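PDB 2ZBV: adenosyl-chloride synthase from Thermotoga maritima, which probably acts on S-adenosyl-L-methionine, as an adenosyl-chloride synthase, and binds adenosine. Local coordinates for residues V62-D68 against F132-A136; R75-V79 against R109-N113. All coordinates share one frame; numbering follows the deposited sequence.

Contact 1: residues V62-D68 against F132-A136; sequences VFLVVVD and FAPVA. With ADN (adenosine), chain D.
Leu-64 and Phe-132 make the tightest touch between strand 62-66 and helix 132-136, which run antiparallel (176°) with their axes 8.6 Å apart. With CG anti to the backbone N (chi1 175°), Leu-64 reaches down onto the helix and forks there: CD1 presses on CB of Phe-132 at 3.5 Å, while CD2 rests on Ala-133, 4.0 Å from its CB. Ile-22 of helix 14-25 touches both Leu-64 and Ala-133. Packing slackens toward the start of the strand, where CG1 of Val-62 lies 3.9 Å from CB of Ala-136. In the other direction the contact stays apolar through Val-66, which sets CG2 obliquely against the Phe-132 ring, 3.9 Å from CD2, and turns polar at Asp-68. There OD2 lies in the ring plane at the edge, 3.7 Å from CE2 of Phe-132, the carboxylate turned 72° to the ring. That approach puts the oxygen beside the slightly positive ring hydrogens; its stronger partner is Arg-75. The backbone N of Asp-68 donates a nearly straight bond to O3' of adenosine (2.8 Å), whose further partners include Asp-7 and, from the second subunit, Asn-182. The contact is buried throughout; the Val-62 end packs more loosely, while the Asp-68 end borders adenosine. A helix packed on a strand in the parallel part of a mixed sheet, the strand's carboxyl end opening into a nucleoside pocket, is characteristic of an alpha/beta domain.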
loop_
_atom_site.group_PDB
_atom_site.type_symbol
_atom_site.label_atom_id
_atom_site.label_comp_id
_atom_site.label_asym_id
_atom_site.label_seq_id
_atom_site.Cartn_x
_atom_site.Cartn_y
_atom_site.Cartn_z
ATOM N N VAL A 62 -10.161 -18.067 -4.117
ATOM C CA VAL A 62 -10.445 -17.530 -5.443
ATOM C C VAL A 62 -9.452 -16.386 -5.669
ATOM O O VAL A 62 -9.389 -15.455 -4.877
ATOM C CB VAL A 62 -11.879 -16.958 -5.541
ATOM C CG1 VAL A 62 -12.061 -16.262 -6.883
ATOM C CG2 VAL A 62 -12.913 -18.084 -5.395
ATOM N N PHE A 63 -8.677 -16.469 -6.742
ATOM C CA PHE A 63 -7.693 -15.441 -7.053
ATOM C C PHE A 63 -8.172 -14.503 -8.157
ATOM O O PHE A 63 -8.584 -14.943 -9.229
ATOM C CB PHE A 63 -6.373 -16.092 -7.476
ATOM C CG PHE A 63 -5.676 -16.835 -6.364
ATOM C CD1 PHE A 63 -4.787 -16.177 -5.517
ATOM C CD2 PHE A 63 -5.910 -18.196 -6.163
ATOM C CE1 PHE A 63 -4.132 -16.862 -4.481
ATOM C CE2 PHE A 63 -5.261 -18.894 -5.129
ATOM C CZ PHE A 63 -4.369 -18.217 -4.287
ATOM N N LEU A 64 -8.127 -13.208 -7.879
ATOM C CA LEU A 64 -8.526 -12.192 -8.851
ATOM C C LEU A 64 -7.216 -11.645 -9.400
ATOM O O LEU A 64 -6.528 -10.891 -8.723
ATOM C CB LEU A 64 -9.321 -11.098 -8.151
ATOM C CG LEU A 64 -9.737 -9.863 -8.956
ATOM C CD1 LEU A 64 -10.485 -10.253 -10.225
ATOM C CD2 LEU A 64 -10.612 -9.008 -8.051
ATOM N N VAL A 65 -6.866 -12.051 -10.618
ATOM C CA VAL A 65 -5.600 -11.655 -11.217
ATOM C C VAL A 65 -5.815 -10.802 -12.457
ATOM O O VAL A 65 -6.234 -11.302 -13.498
ATOM C CB VAL A 65 -4.779 -12.904 -11.599
ATOM C CG1 VAL A 65 -3.359 -12.503 -12.008
ATOM C CG2 VAL A 65 -4.764 -13.880 -10.428
ATOM N N VAL A 66 -5.506 -9.516 -12.343
ATOM C CA VAL A 66 -5.711 -8.612 -13.455
ATOM C C VAL A 66 -4.515 -7.762 -13.880
ATOM O O VAL A 66 -4.290 -6.664 -13.362
ATOM C CB VAL A 66 -6.916 -7.667 -13.185
ATOM C CG1 VAL A 66 -7.252 -6.874 -14.445
ATOM C CG2 VAL A 66 -8.134 -8.477 -12.746
ATOM N N VAL A 67 -3.752 -8.307 -14.820
ATOM C CA VAL A 67 -2.613 -7.640 -15.465
ATOM C C VAL A 67 -3.139 -7.924 -16.864
ATOM O O VAL A 67 -2.921 -8.998 -17.433
ATOM C CB VAL A 67 -1.291 -8.366 -15.204
ATOM C CG1 VAL A 67 -0.149 -7.628 -15.905
ATOM C CG2 VAL A 67 -1.032 -8.429 -13.703
ATOM N N ASP A 68 -3.848 -6.944 -17.404
ATOM C CA ASP A 68 -4.564 -7.131 -18.655
ATOM C C ASP A 68 -4.374 -6.053 -19.728
ATOM O O ASP A 68 -5.274 -5.266 -19.992
ATOM C CB ASP A 68 -6.036 -7.264 -18.229
ATOM C CG ASP A 68 -6.957 -7.673 -19.337
ATOM O OD1 ASP A 68 -6.494 -8.241 -20.349
ATOM O OD2 ASP A 68 -8.172 -7.439 -19.155
ATOM N N PHE A 132 -14.199 -9.092 -14.033
ATOM C CA PHE A 132 -13.389 -9.961 -13.181
ATOM C C PHE A 132 -13.700 -9.914 -11.696
ATOM O O PHE A 132 -13.908 -10.958 -11.073
ATOM C CB PHE A 132 -11.898 -9.671 -13.394
ATOM C CG PHE A 132 -11.409 -10.001 -14.776
ATOM C CD1 PHE A 132 -11.573 -11.283 -15.297
ATOM C CD2 PHE A 132 -10.777 -9.035 -15.553
ATOM C CE1 PHE A 132 -11.119 -11.598 -16.573
ATOM C CE2 PHE A 132 -10.316 -9.337 -16.836
ATOM C CZ PHE A 132 -10.485 -10.618 -17.346
ATOM N N ALA A 133 -13.727 -8.713 -11.122
ATOM C CA ALA A 133 -13.992 -8.583 -9.695
ATOM C C ALA A 133 -15.343 -9.171 -9.296
ATOM O O ALA A 133 -15.417 -9.993 -8.389
ATOM C CB ALA A 133 -13.899 -7.111 -9.263
ATOM N N PRO A 134 -16.431 -8.766 -9.970
ATOM C CA PRO A 134 -17.724 -9.336 -9.578
ATOM C C PRO A 134 -17.792 -10.854 -9.743
ATOM O O PRO A 134 -18.406 -11.547 -8.926
ATOM C CB PRO A 134 -18.723 -8.576 -10.461
ATOM C CG PRO A 134 -17.898 -8.139 -11.652
ATOM C CD PRO A 134 -16.599 -7.730 -11.005
ATOM N N VAL A 135 -17.158 -11.374 -10.788
ATOM C CA VAL A 135 -17.147 -12.814 -11.002
ATOM C C VAL A 135 -16.430 -13.509 -9.842
ATOM O O VAL A 135 -16.921 -14.511 -9.304
ATOM C CB VAL A 135 -16.471 -13.169 -12.342
ATOM C CG1 VAL A 135 -16.115 -14.649 -12.386
ATOM C CG2 VAL A 135 -17.426 -12.840 -13.491
ATOM N N ALA A 136 -15.279 -12.968 -9.442
ATOM C CA ALA A 136 -14.534 -13.541 -8.324
ATOM C C ALA A 136 -15.400 -13.463 -7.071
ATOM O O ALA A 136 -15.429 -14.394 -6.268
ATOM C CB ALA A 136 -13.226 -12.778 -8.105
HETATM O "O5'" ADN D . -8.285 -2.835 -17.139
HETATM C "C5'" ADN D . -7.108 -2.859 -16.324
HETATM C "C4'" ADN D . -5.891 -3.156 -17.196
HETATM O "O4'" ADN D . -5.672 -2.125 -18.206
HETATM C "C3'" ADN D . -4.574 -3.233 -16.389
HETATM O "O3'" ADN D . -4.327 -4.567 -15.948
HETATM C "C2'" ADN D . -3.523 -2.702 -17.388
HETATM O "O2'" ADN D . -2.536 -3.689 -17.691
HETATM C "C1'" ADN D . -4.304 -2.290 -18.633
HETATM N N9 ADN D . -3.771 -1.025 -19.168
HETATM C C8 ADN D . -3.852 0.213 -18.564
HETATM N N7 ADN D . -3.275 1.114 -19.298
HETATM C C5 ADN D . -2.785 0.531 -20.414
HETATM C C6 ADN D . -2.070 0.992 -21.555
HETATM N N6 ADN D . -1.733 2.333 -21.683
HETATM N N1 ADN D . -1.730 0.095 -22.507
HETATM C C2 ADN D . -2.049 -1.212 -22.403
HETATM N N3 ADN D . -2.720 -1.684 -21.347
HETATM C C4 ADN D . -3.101 -0.859 -20.346
#

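Contact 2: residues R75-V79 against R109-N113; sequences RKAIV and REIEN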
loop_
_atom_site.group_PDB
_atom_site.type_symbol
_atom_site.label_atom_id
_atom_site.label_comp_id
_atom_site.label_asym_id
_atom_site.label_seq_id
_atom_site.Cartn_x
_atom_site.Cartn_y
_atom_site.Cartn_z
ATOM N N ARG A 75 -9.280 -10.986 -26.721
ATOM C CA ARG A 75 -8.693 -11.911 -25.763
ATOM C C ARG A 75 -9.809 -12.384 -24.832
ATOM O O ARG A 75 -10.664 -11.597 -24.409
ATOM C CB ARG A 75 -7.573 -11.218 -24.975
ATOM C CG ARG A 75 -8.046 -10.153 -23.989
ATOM C CD ARG A 75 -8.119 -10.702 -22.566
ATOM N NE ARG A 75 -8.592 -9.699 -21.611
ATOM C CZ ARG A 75 -9.870 -9.372 -21.436
ATOM N NH1 ARG A 75 -10.819 -9.974 -22.148
ATOM N NH2 ARG A 75 -10.201 -8.429 -20.558
ATOM N N LYS A 76 -9.806 -13.675 -24.527
ATOM C CA LYS A 76 -10.830 -14.261 -23.670
ATOM C C LYS A 76 -10.656 -13.939 -22.191
ATOM O O LYS A 76 -9.539 -13.763 -21.705
ATOM C CB LYS A 76 -10.847 -15.787 -23.843
ATOM C CG LYS A 76 -11.229 -16.274 -25.255
ATOM C CD LYS A 76 -11.115 -17.798 -25.346
ATOM C CE LYS A 76 -11.334 -18.319 -26.768
ATOM N NZ LYS A 76 -12.745 -18.173 -27.229
ATOM N N ALA A 77 -11.782 -13.863 -21.494
ATOM C CA ALA A 77 -11.818 -13.627 -20.058
ATOM C C ALA A 77 -12.121 -15.035 -19.552
ATOM O O ALA A 77 -13.079 -15.660 -20.010
ATOM C CB ALA A 77 -12.950 -12.677 -19.711
ATOM N N ILE A 78 -11.319 -15.538 -18.622
ATOM C CA ILE A 78 -11.509 -16.906 -18.150
ATOM C C ILE A 78 -11.450 -17.120 -16.644
ATOM O O ILE A 78 -11.083 -16.225 -15.879
ATOM C CB ILE A 78 -10.435 -17.847 -18.765
ATOM C CG1 ILE A 78 -9.042 -17.403 -18.304
ATOM C CG2 ILE A 78 -10.490 -17.812 -20.285
ATOM C CD1 ILE A 78 -7.930 -18.364 -18.690
ATOM N N VAL A 79 -11.831 -18.330 -16.236
ATOM C CA VAL A 79 -11.787 -18.758 -14.838
ATOM C C VAL A 79 -11.207 -20.169 -14.898
ATOM O O VAL A 79 -11.764 -21.050 -15.558
ATOM C CB VAL A 79 -13.183 -18.825 -14.167
ATOM C CG1 VAL A 79 -13.039 -19.399 -12.769
ATOM C CG2 VAL A 79 -13.813 -17.441 -14.083
ATOM N N ARG A 109 -13.118 -22.274 -17.788
ATOM C CA ARG A 109 -14.397 -21.731 -18.245
ATOM C C ARG A 109 -14.197 -20.342 -18.838
ATOM O O ARG A 109 -13.342 -19.579 -18.380
ATOM C CB ARG A 109 -15.362 -21.581 -17.068
ATOM C CG ARG A 109 -15.726 -22.862 -16.364
ATOM C CD ARG A 109 -16.865 -23.528 -17.078
ATOM N NE ARG A 109 -17.093 -24.875 -16.582
ATOM C CZ ARG A 109 -18.053 -25.674 -17.030
ATOM N NH1 ARG A 109 -18.875 -25.248 -17.979
ATOM N NH2 ARG A 109 -18.175 -26.901 -16.548
ATOM N N GLU A 110 -14.975 -20.011 -19.862
ATOM C CA GLU A 110 -14.894 -18.676 -20.415
ATOM C C GLU A 110 -16.002 -17.921 -19.693
ATOM O O GLU A 110 -17.073 -18.474 -19.432
ATOM C CB GLU A 110 -15.139 -18.671 -21.923
ATOM C CG GLU A 110 -15.310 -17.258 -22.486
ATOM C CD GLU A 110 -15.153 -17.196 -23.991
ATOM O OE1 GLU A 110 -15.335 -18.241 -24.654
ATOM O OE2 GLU A 110 -14.855 -16.094 -24.511
ATOM N N ILE A 111 -15.734 -16.677 -19.329
ATOM C CA ILE A 111 -16.723 -15.872 -18.642
ATOM C C ILE A 111 -17.721 -15.376 -19.690
ATOM O O ILE A 111 -17.416 -14.479 -20.474
ATOM C CB ILE A 111 -16.048 -14.678 -17.920
ATOM C CG1 ILE A 111 -15.058 -15.210 -16.869
ATOM C CG2 ILE A 111 -17.099 -13.786 -17.271
ATOM C CD1 ILE A 111 -14.277 -14.137 -16.127
ATOM N N GLU A 112 -18.906 -15.979 -19.708
ATOM C CA GLU A 112 -19.936 -15.611 -20.673
ATOM C C GLU A 112 -21.234 -15.182 -20.007
ATOM O O GLU A 112 -22.053 -14.501 -20.618
ATOM C CB GLU A 112 -20.222 -16.792 -21.600
ATOM C CG GLU A 112 -19.001 -17.337 -22.315
ATOM C CD GLU A 112 -19.322 -18.574 -23.132
ATOM O OE1 GLU A 112 -19.818 -19.560 -22.547
ATOM O OE2 GLU A 112 -19.079 -18.565 -24.356
ATOM N N ASN A 113 -21.423 -15.584 -18.754
ATOM C CA ASN A 113 -22.639 -15.243 -18.024
ATOM C C ASN A 113 -22.674 -13.767 -17.674
ATOM O O ASN A 113 -22.183 -13.359 -16.621
ATOM C CB ASN A 113 -22.739 -16.063 -16.739
ATOM C CG ASN A 113 -24.115 -15.995 -16.119
ATOM O OD1 ASN A 113 -24.868 -15.047 -16.355
ATOM N ND2 ASN A 113 -24.450 -16.993 -15.310
HETATM O O HOH W 1 -14.336 -13.875 -22.721
#
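The carboxylate of Glu-110 has Lys-76 to one side of its plane: CG of Lys-76 passes 3.7 Å from OE2, and NZ, also well off that plane, makes a long salt bridge to OE1 (3.7 Å). OE2 also takes a bond from a water, which in turn accepts from the N of Ala-77 at 2.8 Å. Glu-110 reaches the water and Lys-76 because CG is anti to the backbone N (chi1 170°) and the chain beyond is extended. Shortened to an alanine, this position would probably leave the water without the acceptor it donates to and Lys-76 without its carboxylate. Three backbone bonds make up the antiparallel ladder: Arg-109 N to O of Val-79, Val-79 N to O of Arg-109, and Ile-111 N to O of Ala-77 (2.9 Å). Apolar packing lies on the Val-79 face, where CG2 of Val-79 crosses Ile-111 at about a right angle, 3.8 Å from CG1. NE of Arg-109 forms a salt bridge with Glu-107. Strand 77-82 thus runs between strands 87-91 and 105-110, with Leu-139 of helix 127-140 against Val-79, while Ile-78 packs on Leu-152.

In the fold
Contact 2 is nested inside the loop that contact 1 closes, and their centres lie 11 Å apart. Both reach the same mixed sheet, contact 1 through strand 62-66 in its parallel part and contact 2 at the 105-110 edge, and helix 127-140 spans the two: CE1 of Phe-132 packs 3.8 Å from CB of Ala-77, and CG2 of Val-135 lies 3.9 Å from CG2 of Ile-111. The polar link is the salt bridge between OD2 of Asp-68 and NH2 of Arg-75, 2.7 Å long, which makes Arg-75 a second-shell partner of an adenosine-binding residue. Contact 1 borders the nucleoside directly, whereas the side chain of Ala-77 stays about 11 Å from it.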